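Local coordinates for soluble lytic murein transglycosylase (Escherichia coli, PDB 1QSA), which cleaves the glycosidic bonds between N-acetylmuramic acid and N-acetylglucosamine in peptidoglycan, leaving a 1,6-anhydro bond on the muramic acid, at residues E446-K458 with Q468-W481. Sequence-based numbering, arbitrary orientation.
Sequences EERFPLAYNDLFK and QSYAMAIARQESAW. With SO4 (sulfate ion), chain H; SO4 (sulfate ion), chain B; SO4 (sulfate ion), chain L.
Helix 454-458 brings Phe457 against helix 468-479, their axes 9.7 Å apart at closest approach and their N-to-C directions at 121°. The link leading into the first helix, with an inverse gamma turn at Leu451 and a type II turn over 451-454, passes Arg476 at Phe449 and Trp481 at Ala452. The Phe457 ring is a knob among Gln468, Ala471, Met472 and Ala475. Met472 CG lies over one face of it, 3.8 Å from the ring centroid, and from there the chain bends at its last torsion (chi3 81°), carrying CE to the Ala452 carbonyl. The far end of the phenyl group meets the rim of Trp481, Phe457 CE2 to Trp481 CZ3 at 3.5 Å. The methyl of Ala452 sits squarely over the indole, 3.5 Å from the centroid of the Trp481 six-membered ring, with Pro450 CG near Trp481 CD1 and the edge of Tyr453 alongside Trp481 CE3; the indole's polar partner is Tyr598. An alanine in place of Trp481 would probably open a gap beneath Ala452 and leave Pro450, Tyr453 and the end of Phe457 without their shared partner.

Polar contacts lie at both ends. Gln468 NE2 makes a weak bond to Asn454 OD1, 2.9 Å. At the other end Arg476 NE gives a nearly straight bond (168°) to Arg448 O, 2.8 Å, capturing the last carbonyl of helix 446-448, while the Phe449 ring lies almost parallel to the Arg476 guanidinium. Both arginines share a sulfate, probably from the crystallisation liquor.

Helix 468-479 also carries Glu478, the predicted catalytic residue, bonded to Tyr587. Helix 429-438 packs on Pro450, Ala452 and Arg476, and helices 545-554 and 582-601 pack against Tyr470 and Ile474.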
loop_
_atom_site.group_PDB
_atom_site.type_symbol
_atom_site.label_atom_id
_atom_site.label_comp_id
_atom_site.label_asym_id
_atom_site.label_seq_id
_atom_site.Cartn_x
_atom_site.Cartn_y
_atom_site.Cartn_z
ATOM N N GLU A 446 -3.428 -5.813 22.519
ATOM C CA GLU A 446 -2.164 -5.531 23.195
ATOM C C GLU A 446 -0.963 -5.755 22.276
ATOM O O GLU A 446 -0.026 -4.961 22.276
ATOM C CB GLU A 446 -2.014 -6.359 24.485
ATOM C CG GLU A 446 -0.922 -5.784 25.367
ATOM C CD GLU A 446 -0.805 -6.427 26.728
ATOM O OE1 GLU A 446 -1.257 -7.575 26.902
ATOM O OE2 GLU A 446 -0.243 -5.760 27.626
ATOM N N GLU A 447 -1.002 -6.841 21.504
ATOM C CA GLU A 447 0.078 -7.177 20.575
ATOM C C GLU A 447 0.047 -6.312 19.320
ATOM O O GLU A 447 1.088 -6.069 18.696
ATOM C CB GLU A 447 0.037 -8.666 20.197
ATOM C CG GLU A 447 0.328 -9.639 21.361
ATOM C CD GLU A 447 -0.837 -9.801 22.319
ATOM O OE1 GLU A 447 -2.002 -9.654 21.901
ATOM O OE2 GLU A 447 -0.591 -10.097 23.505
ATOM N N ARG A 448 -1.145 -5.842 18.949
ATOM C CA ARG A 448 -1.291 -4.974 17.780
ATOM C C ARG A 448 -0.847 -3.536 18.080
ATOM O O ARG A 448 -0.467 -2.799 17.168
ATOM C CB ARG A 448 -2.762 -4.898 17.327
ATOM C CG ARG A 448 -3.366 -6.214 16.787
ATOM C CD ARG A 448 -4.796 -5.987 16.240
ATOM N NE ARG A 448 -4.781 -5.081 15.103
ATOM C CZ ARG A 448 -5.762 -4.233 14.793
ATOM N NH1 ARG A 448 -6.897 -4.219 15.488
ATOM N NH2 ARG A 448 -5.625 -3.423 13.755
ATOM N N PHE A 449 -0.929 -3.123 19.345
ATOM C CA PHE A 449 -0.595 -1.750 19.705
ATOM C C PHE A 449 0.350 -1.701 20.887
ATOM O O PHE A 449 0.019 -1.161 21.946
ATOM C CB PHE A 449 -1.903 -0.988 19.979
ATOM C CG PHE A 449 -2.822 -0.960 18.790
ATOM C CD1 PHE A 449 -2.531 -0.131 17.701
ATOM C CD2 PHE A 449 -3.897 -1.855 18.693
ATOM C CE1 PHE A 449 -3.291 -0.206 16.525
ATOM C CE2 PHE A 449 -4.661 -1.941 17.528
ATOM C CZ PHE A 449 -4.357 -1.117 16.437
ATOM N N PRO A 450 1.581 -2.205 20.693
ATOM C CA PRO A 450 2.570 -2.214 21.770
ATOM C C PRO A 450 3.071 -0.818 22.128
ATOM O O PRO A 450 3.103 0.061 21.263
ATOM C CB PRO A 450 3.694 -3.062 21.181
ATOM C CG PRO A 450 3.633 -2.732 19.711
ATOM C CD PRO A 450 2.142 -2.775 19.446
ATOM N N LEU A 451 3.480 -0.631 23.386
ATOM C CA LEU A 451 4.009 0.650 23.853
ATOM C C LEU A 451 5.472 0.773 23.440
ATOM O O LEU A 451 6.382 0.840 24.278
ATOM C CB LEU A 451 3.868 0.775 25.375
ATOM C CG LEU A 451 2.422 0.759 25.872
ATOM C CD1 LEU A 451 2.401 0.871 27.396
ATOM C CD2 LEU A 451 1.622 1.892 25.238
ATOM N N ALA A 452 5.676 0.853 22.134
ATOM C CA ALA A 452 7.010 0.930 21.544
ATOM C C ALA A 452 7.745 2.255 21.760
ATOM O O ALA A 452 7.142 3.334 21.669
ATOM C CB ALA A 452 6.907 0.631 20.071
ATOM N N TYR A 453 9.035 2.165 22.093
ATOM C CA TYR A 453 9.897 3.323 22.316
ATOM C C TYR A 453 9.234 4.282 23.306
ATOM O O TYR A 453 9.319 5.496 23.162
ATOM C CB TYR A 453 10.164 4.032 20.966
ATOM C CG TYR A 453 10.720 3.106 19.909
ATOM C CD1 TYR A 453 12.087 2.811 19.876
ATOM C CD2 TYR A 453 9.882 2.500 18.969
ATOM C CE1 TYR A 453 12.609 1.929 18.934
ATOM C CE2 TYR A 453 10.392 1.615 18.021
ATOM C CZ TYR A 453 11.764 1.337 18.017
ATOM O OH TYR A 453 12.290 0.463 17.100
ATOM N N ASN A 454 8.604 3.715 24.338
ATOM C CA ASN A 454 7.871 4.508 25.316
ATOM C C ASN A 454 8.652 5.676 25.914
ATOM O O ASN A 454 8.168 6.819 25.919
ATOM C CB ASN A 454 7.300 3.597 26.412
ATOM C CG ASN A 454 6.342 4.326 27.329
ATOM O OD1 ASN A 454 5.246 4.704 26.921
ATOM N ND2 ASN A 454 6.761 4.549 28.568
ATOM N N ASP A 455 9.853 5.398 26.416
ATOM C CA ASP A 455 10.698 6.438 27.012
ATOM C C ASP A 455 11.037 7.557 26.029
ATOM O O ASP A 455 10.990 8.729 26.394
ATOM C CB ASP A 455 11.994 5.841 27.566
ATOM C CG ASP A 455 11.756 4.917 28.752
ATOM O OD1 ASP A 455 10.726 5.079 29.443
ATOM O OD2 ASP A 455 12.603 4.023 28.985
ATOM N N LEU A 456 11.337 7.205 24.781
ATOM C CA LEU A 456 11.657 8.223 23.788
ATOM C C LEU A 456 10.446 9.095 23.474
ATOM O O LEU A 456 10.575 10.314 23.386
ATOM C CB LEU A 456 12.209 7.603 22.503
ATOM C CG LEU A 456 13.648 7.074 22.590
ATOM C CD1 LEU A 456 13.988 6.259 21.348
ATOM C CD2 LEU A 456 14.608 8.252 22.751
ATOM N N PHE A 457 9.282 8.483 23.276
ATOM C CA PHE A 457 8.083 9.277 22.994
ATOM C C PHE A 457 7.724 10.184 24.164
ATOM O O PHE A 457 7.338 11.330 23.957
ATOM C CB PHE A 457 6.889 8.402 22.584
ATOM C CG PHE A 457 6.936 7.959 21.144
ATOM C CD1 PHE A 457 6.634 8.861 20.113
ATOM C CD2 PHE A 457 7.297 6.662 20.814
ATOM C CE1 PHE A 457 6.695 8.464 18.760
ATOM C CE2 PHE A 457 7.361 6.254 19.483
ATOM C CZ PHE A 457 7.059 7.159 18.452
ATOM N N LYS A 458 7.927 9.703 25.391
ATOM C CA LYS A 458 7.644 10.506 26.571
ATOM C C LYS A 458 8.575 11.711 26.579
ATOM O O LYS A 458 8.129 12.856 26.669
ATOM C CB LYS A 458 7.837 9.683 27.856
ATOM C CG LYS A 458 7.485 10.463 29.124
ATOM C CD LYS A 458 7.698 9.626 30.373
ATOM C CE LYS A 458 7.274 10.391 31.628
ATOM N NZ LYS A 458 7.715 9.682 32.881
ATOM N N GLN A 468 1.513 12.191 24.139
ATOM C CA GLN A 468 2.419 11.069 23.849
ATOM C C GLN A 468 1.670 9.971 23.075
ATOM O O GLN A 468 2.177 9.448 22.087
ATOM C CB GLN A 468 2.985 10.477 25.136
ATOM C CG GLN A 468 4.048 9.404 24.866
ATOM C CD GLN A 468 4.456 8.663 26.121
ATOM O OE1 GLN A 468 4.457 9.231 27.211
ATOM N NE2 GLN A 468 4.805 7.389 25.975
ATOM N N SER A 469 0.457 9.647 23.517
ATOM C CA SER A 469 -0.369 8.623 22.877
ATOM C C SER A 469 -0.614 8.939 21.400
ATOM O O SER A 469 -0.600 8.045 20.551
ATOM C CB SER A 469 -1.711 8.494 23.618
ATOM O OG SER A 469 -2.484 9.687 23.499
ATOM N N TYR A 470 -0.804 10.220 21.109
ATOM C CA TYR A 470 -1.063 10.671 19.755
ATOM C C TYR A 470 0.159 10.477 18.852
ATOM O O TYR A 470 0.020 9.996 17.721
ATOM C CB TYR A 470 -1.535 12.126 19.768
ATOM C CG TYR A 470 -1.784 12.677 18.394
ATOM C CD1 TYR A 470 -2.632 12.010 17.496
ATOM C CD2 TYR A 470 -1.133 13.835 17.959
ATOM C CE1 TYR A 470 -2.818 12.483 16.189
ATOM C CE2 TYR A 470 -1.314 14.317 16.665
ATOM C CZ TYR A 470 -2.153 13.637 15.788
ATOM O OH TYR A 470 -2.299 14.104 14.496
ATOM N N ALA A 471 1.342 10.870 19.334
ATOM C CA ALA A 471 2.583 10.681 18.560
ATOM C C ALA A 471 2.788 9.188 18.281
ATOM O O ALA A 471 3.172 8.788 17.177
ATOM C CB ALA A 471 3.775 11.239 19.311
ATOM N N MET A 472 2.491 8.359 19.277
ATOM C CA MET A 472 2.601 6.915 19.127
ATOM C C MET A 472 1.613 6.357 18.102
ATOM O O MET A 472 1.979 5.485 17.315
ATOM C CB MET A 472 2.464 6.227 20.487
ATOM C CG MET A 472 3.668 6.526 21.367
ATOM S SD MET A 472 3.554 5.906 23.046
ATOM C CE MET A 472 4.033 4.176 22.821
ATOM N N ALA A 473 0.388 6.885 18.083
ATOM C CA ALA A 473 -0.631 6.458 17.119
ATOM C C ALA A 473 -0.151 6.761 15.700
ATOM O O ALA A 473 -0.339 5.954 14.791
ATOM C CB ALA A 473 -1.956 7.182 17.378
ATOM N N ILE A 474 0.410 7.953 15.507
ATOM C CA ILE A 474 0.915 8.363 14.190
ATOM C C ILE A 474 2.028 7.409 13.738
ATOM O O ILE A 474 2.017 6.905 12.606
ATOM C CB ILE A 474 1.407 9.846 14.227
ATOM C CG1 ILE A 474 0.199 10.801 14.334
ATOM C CG2 ILE A 474 2.280 10.180 12.989
ATOM C CD1 ILE A 474 -0.535 11.064 12.999
ATOM N N ALA A 475 2.976 7.128 14.630
ATOM C CA ALA A 475 4.071 6.214 14.293
ATOM C C ALA A 475 3.564 4.802 13.967
ATOM O O ALA A 475 4.019 4.167 13.009
ATOM C CB ALA A 475 5.078 6.167 15.434
ATOM N N ARG A 476 2.602 4.320 14.758
ATOM C CA ARG A 476 2.028 2.992 14.548
ATOM C C ARG A 476 1.399 2.904 13.154
ATOM O O ARG A 476 1.612 1.936 12.424
ATOM C CB ARG A 476 0.990 2.698 15.639
ATOM C CG ARG A 476 0.097 1.477 15.369
ATOM C CD ARG A 476 0.885 0.180 15.308
ATOM N NE ARG A 476 0.002 -0.976 15.136
ATOM C CZ ARG A 476 -0.552 -1.343 13.988
ATOM N NH1 ARG A 476 -0.289 -0.669 12.873
ATOM N NH2 ARG A 476 -1.329 -2.427 13.946
ATOM N N GLN A 477 0.672 3.951 12.767
ATOM C CA GLN A 477 0.038 3.989 11.458
ATOM C C GLN A 477 1.077 4.063 10.345
ATOM O O GLN A 477 0.971 3.352 9.343
ATOM C CB GLN A 477 -0.908 5.193 11.355
ATOM C CG GLN A 477 -1.300 5.582 9.920
ATOM C CD GLN A 477 -2.100 4.516 9.206
ATOM O OE1 GLN A 477 -2.860 3.772 9.820
ATOM N NE2 GLN A 477 -1.930 4.430 7.893
ATOM N N GLU A 478 2.088 4.902 10.548
ATOM C CA GLU A 478 3.112 5.118 9.524
ATOM C C GLU A 478 4.041 3.944 9.224
ATOM O O GLU A 478 4.213 3.548 8.060
ATOM C CB GLU A 478 3.980 6.344 9.886
ATOM C CG GLU A 478 3.245 7.698 9.850
ATOM C CD GLU A 478 2.845 8.130 8.442
ATOM O OE1 GLU A 478 3.120 7.392 7.471
ATOM O OE2 GLU A 478 2.267 9.236 8.304
ATOM N N SER A 479 4.588 3.342 10.278
ATOM C CA SER A 479 5.591 2.287 10.107
ATOM C C SER A 479 5.294 0.911 10.677
ATOM O O SER A 479 6.103 -0.011 10.481
ATOM C CB SER A 479 6.880 2.758 10.771
ATOM O OG SER A 479 6.674 2.850 12.174
ATOM N N ALA A 480 4.195 0.781 11.416
ATOM C CA ALA A 480 3.865 -0.483 12.080
ATOM C C ALA A 480 5.061 -0.881 12.970
ATOM O O ALA A 480 5.372 -2.061 13.178
ATOM C CB ALA A 480 3.500 -1.589 11.075
ATOM N N TRP A 481 5.704 0.152 13.507
ATOM C CA TRP A 481 6.851 0.046 14.401
ATOM C C TRP A 481 8.183 -0.450 13.842
ATOM O O TRP A 481 9.080 -0.773 14.615
ATOM C CB TRP A 481 6.484 -0.705 15.685
ATOM C CG TRP A 481 5.436 0.018 16.505
ATOM C CD1 TRP A 481 4.201 -0.451 16.877
ATOM C CD2 TRP A 481 5.533 1.350 17.019
ATOM N NE1 TRP A 481 3.526 0.515 17.585
ATOM C CE2 TRP A 481 4.317 1.631 17.688
ATOM C CE3 TRP A 481 6.533 2.335 16.978
ATOM C CZ2 TRP A 481 4.071 2.860 18.309
ATOM C CZ3 TRP A 481 6.292 3.561 17.596
ATOM C CH2 TRP A 481 5.062 3.811 18.254
HETATM S S SO4 H . -3.123 -2.989 10.964
HETATM O O1 SO4 H . -4.023 -2.152 11.781
HETATM O O2 SO4 H . -3.515 -2.895 9.545
HETATM O O3 SO4 H . -1.739 -2.513 11.122
HETATM O O4 SO4 H . -3.220 -4.386 11.413
HETATM S S SO4 B . -8.982 -1.327 14.061
HETATM O O1 SO4 B . -9.199 0.083 14.441
HETATM O O2 SO4 B . -8.838 -2.146 15.281
HETATM O O3 SO4 B . -10.156 -1.780 13.294
HETATM O O4 SO4 B . -7.781 -1.464 13.218
HETATM S S SO4 L . 0.632 13.661 27.626
HETATM O O1 SO4 L . 1.666 13.304 26.639
HETATM O O2 SO4 L . -0.488 12.708 27.548
HETATM O O3 SO4 L . 1.206 13.619 28.983
HETATM O O4 SO4 L . 0.124 15.018 27.351
#